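Local coordinates for polyketide synthase PksJ (Bacillus subtilis subsp. subtilis, PDB 4J1Q), which carries, in this ketoreductase domain of the bacillaene assembly line, an NADPH-dependent activity that stereoselectively reduces alpha- and beta-keto groups of the growing polyketide, at residues Gly292-Arg297 against Gly390-Ala395; Ile92-Gln97 against Lys302-Phe307. All blocks are in the same frame, centred on the assembly; numbering follows the deposited sequence.

Contact 1: residues Gly292-Arg297 against Gly390-Ala395; sequences GSSKDR and GMQVGA. With NDP (NADPH dihydro-nicotinamide-adenine-dinucleotide phosphate), chain B.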
loop_
_atom_site.group_PDB
_atom_site.type_symbol
_atom_site.label_atom_id
_atom_site.label_comp_id
_atom_site.label_asym_id
_atom_site.label_seq_id
_atom_site.Cartn_x
_atom_site.Cartn_y
_atom_site.Cartn_z
ATOM N N GLY A 292 -4.676 -6.353 8.704
ATOM C CA GLY A 292 -3.582 -5.459 9.026
ATOM C C GLY A 292 -3.880 -4.580 10.199
ATOM O O GLY A 292 -5.009 -4.513 10.667
ATOM N N SER A 293 -2.890 -3.811 10.597
ATOM C CA SER A 293 -2.912 -3.103 11.847
ATOM C C SER A 293 -1.723 -2.159 11.789
ATOM O O SER A 293 -0.807 -2.396 11.035
ATOM C CB SER A 293 -2.774 -4.087 13.022
ATOM O OG SER A 293 -1.600 -4.893 12.910
ATOM N N SER A 294 -1.816 -1.020 12.459
ATOM C CA SER A 294 -0.681 -0.135 12.593
ATOM C C SER A 294 -0.215 -0.131 14.032
ATOM O O SER A 294 -1.032 -0.248 14.959
ATOM C CB SER A 294 -1.091 1.266 12.207
ATOM O OG SER A 294 -2.031 1.779 13.145
ATOM N N LYS A 295 1.097 -0.022 14.228
ATOM C CA LYS A 295 1.637 0.124 15.565
ATOM C C LYS A 295 2.562 1.318 15.634
ATOM O O LYS A 295 3.714 1.245 15.217
ATOM C CB LYS A 295 2.371 -1.149 15.976
ATOM C CG LYS A 295 1.442 -2.357 16.036
ATOM C CD LYS A 295 2.142 -3.627 16.462
ATOM C CE LYS A 295 1.135 -4.778 16.476
ATOM N NZ LYS A 295 -0.066 -4.497 17.327
ATOM N N ASP A 296 2.068 2.432 16.132
ATOM C CA ASP A 296 2.831 3.665 16.028
ATOM C C ASP A 296 4.081 3.713 16.895
ATOM O O ASP A 296 4.034 3.450 18.093
ATOM C CB ASP A 296 1.941 4.848 16.289
ATOM C CG ASP A 296 0.821 4.928 15.285
ATOM O OD1 ASP A 296 0.921 4.220 14.259
ATOM O OD2 ASP A 296 -0.180 5.632 15.537
ATOM N N ARG A 297 5.217 3.877 16.231
ATOM C CA ARG A 297 6.470 4.194 16.881
ATOM C C ARG A 297 7.438 4.793 15.879
ATOM O O ARG A 297 7.448 4.382 14.731
ATOM C CB ARG A 297 7.088 2.946 17.476
ATOM C CG ARG A 297 6.914 2.893 18.978
ATOM C CD ARG A 297 7.916 1.937 19.570
ATOM N NE ARG A 297 7.345 0.611 19.795
ATOM C CZ ARG A 297 7.967 -0.343 20.478
ATOM N NH1 ARG A 297 7.400 -1.536 20.629
ATOM N NH2 ARG A 297 9.165 -0.105 21.017
ATOM N N GLY A 390 -12.564 1.611 13.921
ATOM C CA GLY A 390 -11.623 1.316 14.986
ATOM C C GLY A 390 -10.211 1.463 14.470
ATOM O O GLY A 390 -9.971 2.174 13.493
ATOM N N MET A 391 -9.271 0.783 15.113
ATOM C CA MET A 391 -7.900 1.257 15.104
ATOM C C MET A 391 -7.906 2.637 15.759
ATOM O O MET A 391 -8.423 2.801 16.867
ATOM C CB MET A 391 -7.386 1.365 13.663
ATOM C CG MET A 391 -6.056 0.678 13.406
ATOM S SD MET A 391 -5.534 0.847 11.686
ATOM C CE MET A 391 -5.308 -0.862 11.210
ATOM N N GLN A 392 -7.446 3.646 15.026
ATOM C CA GLN A 392 -7.324 4.999 15.578
ATOM C C GLN A 392 -8.658 5.747 15.627
ATOM O O GLN A 392 -9.550 5.494 14.822
ATOM C CB GLN A 392 -6.285 5.809 14.794
ATOM C CG GLN A 392 -4.857 5.316 14.966
ATOM C CD GLN A 392 -3.957 5.700 13.806
ATOM O OE1 GLN A 392 -4.427 5.929 12.692
ATOM N NE2 GLN A 392 -2.652 5.767 14.062
ATOM N N VAL A 393 -8.801 6.628 16.616
ATOM C CA VAL A 393 -9.861 7.645 16.631
ATOM C C VAL A 393 -9.250 9.037 16.873
ATOM O O VAL A 393 -8.400 9.199 17.747
ATOM C CB VAL A 393 -10.933 7.343 17.709
ATOM C CG1 VAL A 393 -12.246 8.027 17.360
ATOM C CG2 VAL A 393 -11.143 5.842 17.860
ATOM N N GLY A 394 -9.686 10.032 16.098
ATOM C CA GLY A 394 -8.924 11.276 15.895
ATOM C C GLY A 394 -8.716 12.136 17.131
ATOM O O GLY A 394 -7.613 12.652 17.365
ATOM N N ALA A 395 -9.788 12.333 17.895
ATOM C CA ALA A 395 -9.714 13.049 19.173
ATOM C C ALA A 395 -9.047 14.417 19.027
ATOM O O ALA A 395 -9.419 15.210 18.162
ATOM C CB ALA A 395 -8.994 12.210 20.217
HETATM P PA NDP B . -8.898 -3.019 12.526
HETATM O O1A NDP B . -7.578 -3.240 13.275
HETATM O O2A NDP B . -10.212 -2.801 13.208
HETATM O O5B NDP B . -9.063 -4.182 11.444
HETATM C C5B NDP B . -7.947 -4.987 11.055
HETATM C C4B NDP B . -8.404 -6.428 11.223
HETATM O O4B NDP B . -7.417 -7.283 10.641
HETATM C C3B NDP B . -8.438 -6.798 12.698
HETATM O O3B NDP B . -9.808 -7.234 12.920
HETATM C C2B NDP B . -7.461 -7.963 12.847
HETATM O O2B NDP B . -8.076 -9.054 13.597
HETATM C C1B NDP B . -7.266 -8.461 11.427
HETATM N N9A NDP B . -5.866 -8.967 11.301
HETATM C C8A NDP B . -4.715 -8.357 11.758
HETATM N N7A NDP B . -3.643 -9.172 11.419
HETATM C C5A NDP B . -4.140 -10.265 10.689
HETATM C C6A NDP B . -3.556 -11.387 10.104
HETATM N N6A NDP B . -2.208 -11.636 10.183
HETATM N N1A NDP B . -4.346 -12.291 9.457
HETATM C C2A NDP B . -5.691 -12.126 9.411
HETATM N N3A NDP B . -6.277 -11.067 10.009
HETATM C C4A NDP B . -5.525 -10.100 10.620
HETATM O O3 NDP B . -8.637 -1.800 11.502
HETATM P PN NDP B . -9.773 -1.320 10.483
HETATM O O1N NDP B . -10.010 0.132 10.892
HETATM O O2N NDP B . -10.863 -2.365 10.332
HETATM O O5D NDP B . -8.952 -1.296 9.092
HETATM C C5D NDP B . -9.276 -2.135 7.975
HETATM C C4D NDP B . -8.150 -1.977 6.927
HETATM O O4D NDP B . -8.242 -0.663 6.335
HETATM C C3D NDP B . -6.765 -2.056 7.586
HETATM O O3D NDP B . -5.856 -2.828 6.767
HETATM C C2D NDP B . -6.339 -0.624 7.689
HETATM O O2D NDP B . -4.916 -0.552 7.559
HETATM C C1D NDP B . -7.066 0.091 6.541
HETATM N N1N NDP B . -7.389 1.481 6.891
HETATM C C2N NDP B . -8.264 1.781 7.893
HETATM C C3N NDP B . -8.526 3.120 8.264
HETATM C C7N NDP B . -9.526 3.428 9.381
HETATM O O7N NDP B . -9.977 4.579 9.465
HETATM N N7N NDP B . -9.835 2.493 10.310
HETATM C C4N NDP B . -7.823 4.177 7.627
HETATM C C5N NDP B . -6.902 3.833 6.618
HETATM C C6N NDP B . -6.704 2.471 6.284
HETATM P P2B NDP B . -7.186 -10.109 14.448
HETATM O O1X NDP B . -6.288 -9.180 15.296
HETATM O O2X NDP B . -8.305 -10.879 15.137
HETATM O O3X NDP B . -6.401 -10.928 13.444
#
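The terminal methyl CE of Met-391 rests against the backbone of Gly-292 to Ser-294, 3.3 Å from CA of Ser-293. The same methyl is 3.5 Å from the bridging oxygen O3 of the NADPH pyrophosphate, so it touches both the cofactor and the protein main chain. The bend at the last torsion (chi3 -124°) turns CE out of the line of the chain and toward CA of Ser-293; a flexible, unbranched apolar side chain suits contact with both. OG of Ser-294 only packs near SD of Met-391, 3.9 Å away. Farther out, Asp-296 and Gln-392 reach for each other from opposite directions. NE2 of Gln-392 gives a weak, bent hydrogen bond to OD2 of Asp-296 (2.9 Å), with the amide and carboxylate planes 54° apart.

Backbone atoms of both loops hold the cofactor, though weakly: N of Gly-292 donates to the ribose oxygen O4B, and the nicotinamide N7N donates to O of Gly-390. The backbone angles of Gly-292 would drive a beta carbon into the preceding carbonyl, which explains the glycine. Tyr-351 of helix 349-370 touches the side chains of both Ser-294 and Met-391. The two loops, each following a beta strand, contribute part of the NADPH cleft of a Rossmann-fold ketoreductase, Gly-292 at the adenosine ribose, Met-391 at the pyrophosphate and Gly-390 at the carboxamide.

Contact 2: residues Ile92-Gln97 against Lys302-Phe307; sequences IFELLQ and KTNEEF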
loop_
_atom_site.group_PDB
_atom_site.type_symbol
_atom_site.label_atom_id
_atom_site.label_comp_id
_atom_site.label_asym_id
_atom_site.label_seq_id
_atom_site.Cartn_x
_atom_site.Cartn_y
_atom_site.Cartn_z
ATOM N N ILE A 92 16.572 -1.633 4.904
ATOM C CA ILE A 92 16.459 -0.174 4.787
ATOM C C ILE A 92 16.216 0.405 6.152
ATOM O O ILE A 92 16.799 1.428 6.535
ATOM C CB ILE A 92 15.257 0.297 3.934
ATOM C CG1 ILE A 92 15.278 -0.319 2.525
ATOM C CG2 ILE A 92 15.224 1.819 3.888
ATOM C CD1 ILE A 92 16.657 -0.565 1.993
ATOM N N PHE A 93 15.337 -0.264 6.882
ATOM C CA PHE A 93 14.902 0.200 8.186
ATOM C C PHE A 93 16.072 0.218 9.164
ATOM O O PHE A 93 16.253 1.193 9.908
ATOM C CB PHE A 93 13.755 -0.696 8.659
ATOM C CG PHE A 93 13.460 -0.609 10.124
ATOM C CD1 PHE A 93 12.861 0.518 10.648
ATOM C CD2 PHE A 93 13.608 -1.728 10.935
ATOM C CE1 PHE A 93 12.483 0.551 11.975
ATOM C CE2 PHE A 93 13.225 -1.709 12.251
ATOM C CZ PHE A 93 12.639 -0.571 12.772
ATOM N N GLU A 94 16.933 -0.797 9.086
ATOM C CA GLU A 94 18.075 -0.885 10.015
ATOM C C GLU A 94 19.170 0.084 9.612
ATOM O O GLU A 94 19.894 0.581 10.443
ATOM C CB GLU A 94 18.632 -2.306 10.087
ATOM C CG GLU A 94 17.669 -3.306 10.702
ATOM C CD GLU A 94 18.209 -4.722 10.684
ATOM O OE1 GLU A 94 18.864 -5.108 9.693
ATOM O OE2 GLU A 94 17.996 -5.449 11.674
ATOM N N LEU A 95 19.256 0.351 8.318
ATOM C CA LEU A 95 20.110 1.399 7.797
ATOM C C LEU A 95 19.773 2.780 8.369
ATOM O O LEU A 95 20.638 3.463 8.885
ATOM C CB LEU A 95 20.017 1.405 6.280
ATOM C CG LEU A 95 20.831 2.448 5.542
ATOM C CD1 LEU A 95 22.331 2.180 5.696
ATOM C CD2 LEU A 95 20.418 2.472 4.083
ATOM N N LEU A 96 18.509 3.179 8.309
ATOM C CA LEU A 96 18.099 4.476 8.869
ATOM C C LEU A 96 18.456 4.574 10.348
ATOM O O LEU A 96 19.103 5.533 10.776
ATOM C CB LEU A 96 16.594 4.694 8.710
ATOM C CG LEU A 96 16.062 4.771 7.277
ATOM C CD1 LEU A 96 14.538 4.713 7.294
ATOM C CD2 LEU A 96 16.542 6.035 6.583
ATOM N N GLN A 97 17.977 3.610 11.126
ATOM C CA GLN A 97 18.231 3.592 12.563
ATOM C C GLN A 97 19.679 3.924 12.866
ATOM O O GLN A 97 19.958 4.760 13.718
ATOM C CB GLN A 97 17.914 2.224 13.151
ATOM C CG GLN A 97 16.446 1.996 13.397
ATOM C CD GLN A 97 16.162 0.617 13.965
ATOM O OE1 GLN A 97 16.860 -0.351 13.660
ATOM N NE2 GLN A 97 15.134 0.520 14.791
ATOM N N LYS A 302 11.583 1.648 17.229
ATOM C CA LYS A 302 10.889 0.425 16.782
ATOM C C LYS A 302 11.726 -0.853 16.773
ATOM O O LYS A 302 12.843 -0.846 16.265
ATOM C CB LYS A 302 10.456 0.647 15.360
ATOM C CG LYS A 302 9.017 0.355 15.115
ATOM C CD LYS A 302 8.581 1.266 13.995
ATOM C CE LYS A 302 7.388 0.679 13.314
ATOM N NZ LYS A 302 6.171 0.931 14.133
ATOM N N THR A 303 11.114 -1.978 17.124
ATOM C CA THR A 303 11.821 -3.248 17.007
ATOM C C THR A 303 11.649 -3.792 15.594
ATOM O O THR A 303 10.652 -3.502 14.926
ATOM C CB THR A 303 11.287 -4.286 18.024
ATOM O OG1 THR A 303 9.852 -4.177 18.134
ATOM C CG2 THR A 303 11.930 -4.049 19.392
ATOM N N ASN A 304 12.620 -4.593 15.158
ATOM C CA ASN A 304 12.419 -5.517 14.033
ATOM C C ASN A 304 11.150 -6.370 14.121
ATOM O O ASN A 304 10.496 -6.626 13.102
ATOM C CB ASN A 304 13.619 -6.434 13.864
ATOM C CG ASN A 304 14.865 -5.683 13.460
ATOM O OD1 ASN A 304 14.795 -4.513 13.090
ATOM N ND2 ASN A 304 16.017 -6.347 13.529
ATOM N N GLU A 305 10.853 -6.883 15.310
ATOM C CA GLU A 305 9.691 -7.762 15.471
ATOM C C GLU A 305 8.394 -7.037 15.158
ATOM O O GLU A 305 7.498 -7.577 14.475
ATOM C CB GLU A 305 9.624 -8.356 16.886
ATOM C CG GLU A 305 10.773 -9.281 17.230
ATOM C CD GLU A 305 12.033 -8.525 17.594
ATOM O OE1 GLU A 305 13.095 -8.816 16.991
ATOM O OE2 GLU A 305 11.956 -7.644 18.479
ATOM N N GLU A 306 8.267 -5.825 15.681
ATOM C CA GLU A 306 7.066 -5.040 15.451
ATOM C C GLU A 306 6.970 -4.686 13.972
ATOM O O GLU A 306 5.893 -4.831 13.347
ATOM C CB GLU A 306 7.095 -3.764 16.286
ATOM C CG GLU A 306 5.745 -3.082 16.330
ATOM C CD GLU A 306 5.778 -1.771 17.070
ATOM O OE1 GLU A 306 5.038 -1.640 18.067
ATOM O OE2 GLU A 306 6.471 -0.843 16.601
ATOM N N PHE A 307 8.088 -4.200 13.436
ATOM C CA PHE A 307 8.227 -3.914 12.015
ATOM C C PHE A 307 7.729 -5.060 11.120
ATOM O O PHE A 307 6.817 -4.883 10.339
ATOM C CB PHE A 307 9.694 -3.573 11.701
ATOM C CG PHE A 307 9.893 -2.920 10.366
ATOM C CD1 PHE A 307 9.810 -1.539 10.237
ATOM C CD2 PHE A 307 10.098 -3.684 9.219
ATOM C CE1 PHE A 307 9.955 -0.924 8.998
ATOM C CE2 PHE A 307 10.248 -3.075 7.975
ATOM C CZ PHE A 307 10.176 -1.689 7.864
#
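The rings of Phe-93 and Phe-307 stack face to face, their centroids 4.2 Å apart and their planes tilted by 18°. CD1 of Phe-307 lies over the centre of the Phe-93 ring, while CG of Phe-93 sits nearer the rim of the other; the CB of Phe-93 adds a CH-pi contact over the same face of Phe-307. On the opposite face of Phe-93 rests the amide carbon of Gln-97, one helical turn on. Oxygens line its edge: O of Lys-302 is 3.5 Å from CZ of Phe-93, and OD1 of Asn-304 is 3.3 Å from CE2 of Phe-93, where the slightly positive ring hydrogens suit them. Both phenylalanines hold CG anti to the backbone nitrogen (chi1 163° in Phe-93), and their side chains slide past each other in opposite directions.

Helix 81-98 thus packs against the start of helix 304-324, whose N-cap is Thr-303: its OG1 accepts a weak bond from N of Glu-306. A hydroxyl residue suits this position because the first helical amides lack carbonyl partners within the helix.

ND2 of Asn-304 donates to OE2 of Glu-94 over 2.9 Å, meeting the oxygen on its anti side, 24° out of the carboxylate plane. NE2 of the extended Gln-97 is held mainly by O of Ile-299 and makes a further, weak bond to O of Lys-302. The aliphatic start of Lys-302 lies by Phe-93, while its ammonium turns away to salt bridges with Glu-306 and Asp-350.

The chain enters contact 2 first, at 92-97, then passes through 292-297 of contact 1, returns to contact 2 at 302-307 and ends with 390-395, so their segments alternate along the chain. Their centres are about 19 Å apart. The connection between strand 286-289 and helix 304-324 serves both: its beginning borders NADPH, and its end leads into the helix that meets helix 81-98. Direct links join them as well, with O of Lys-295 2.7 Å from NZ of Lys-302 and a long, weak ion pair between Arg-297 and Glu-306. One connection thereby ties the cofactor cleft to a helix from the N-terminal part of the chain.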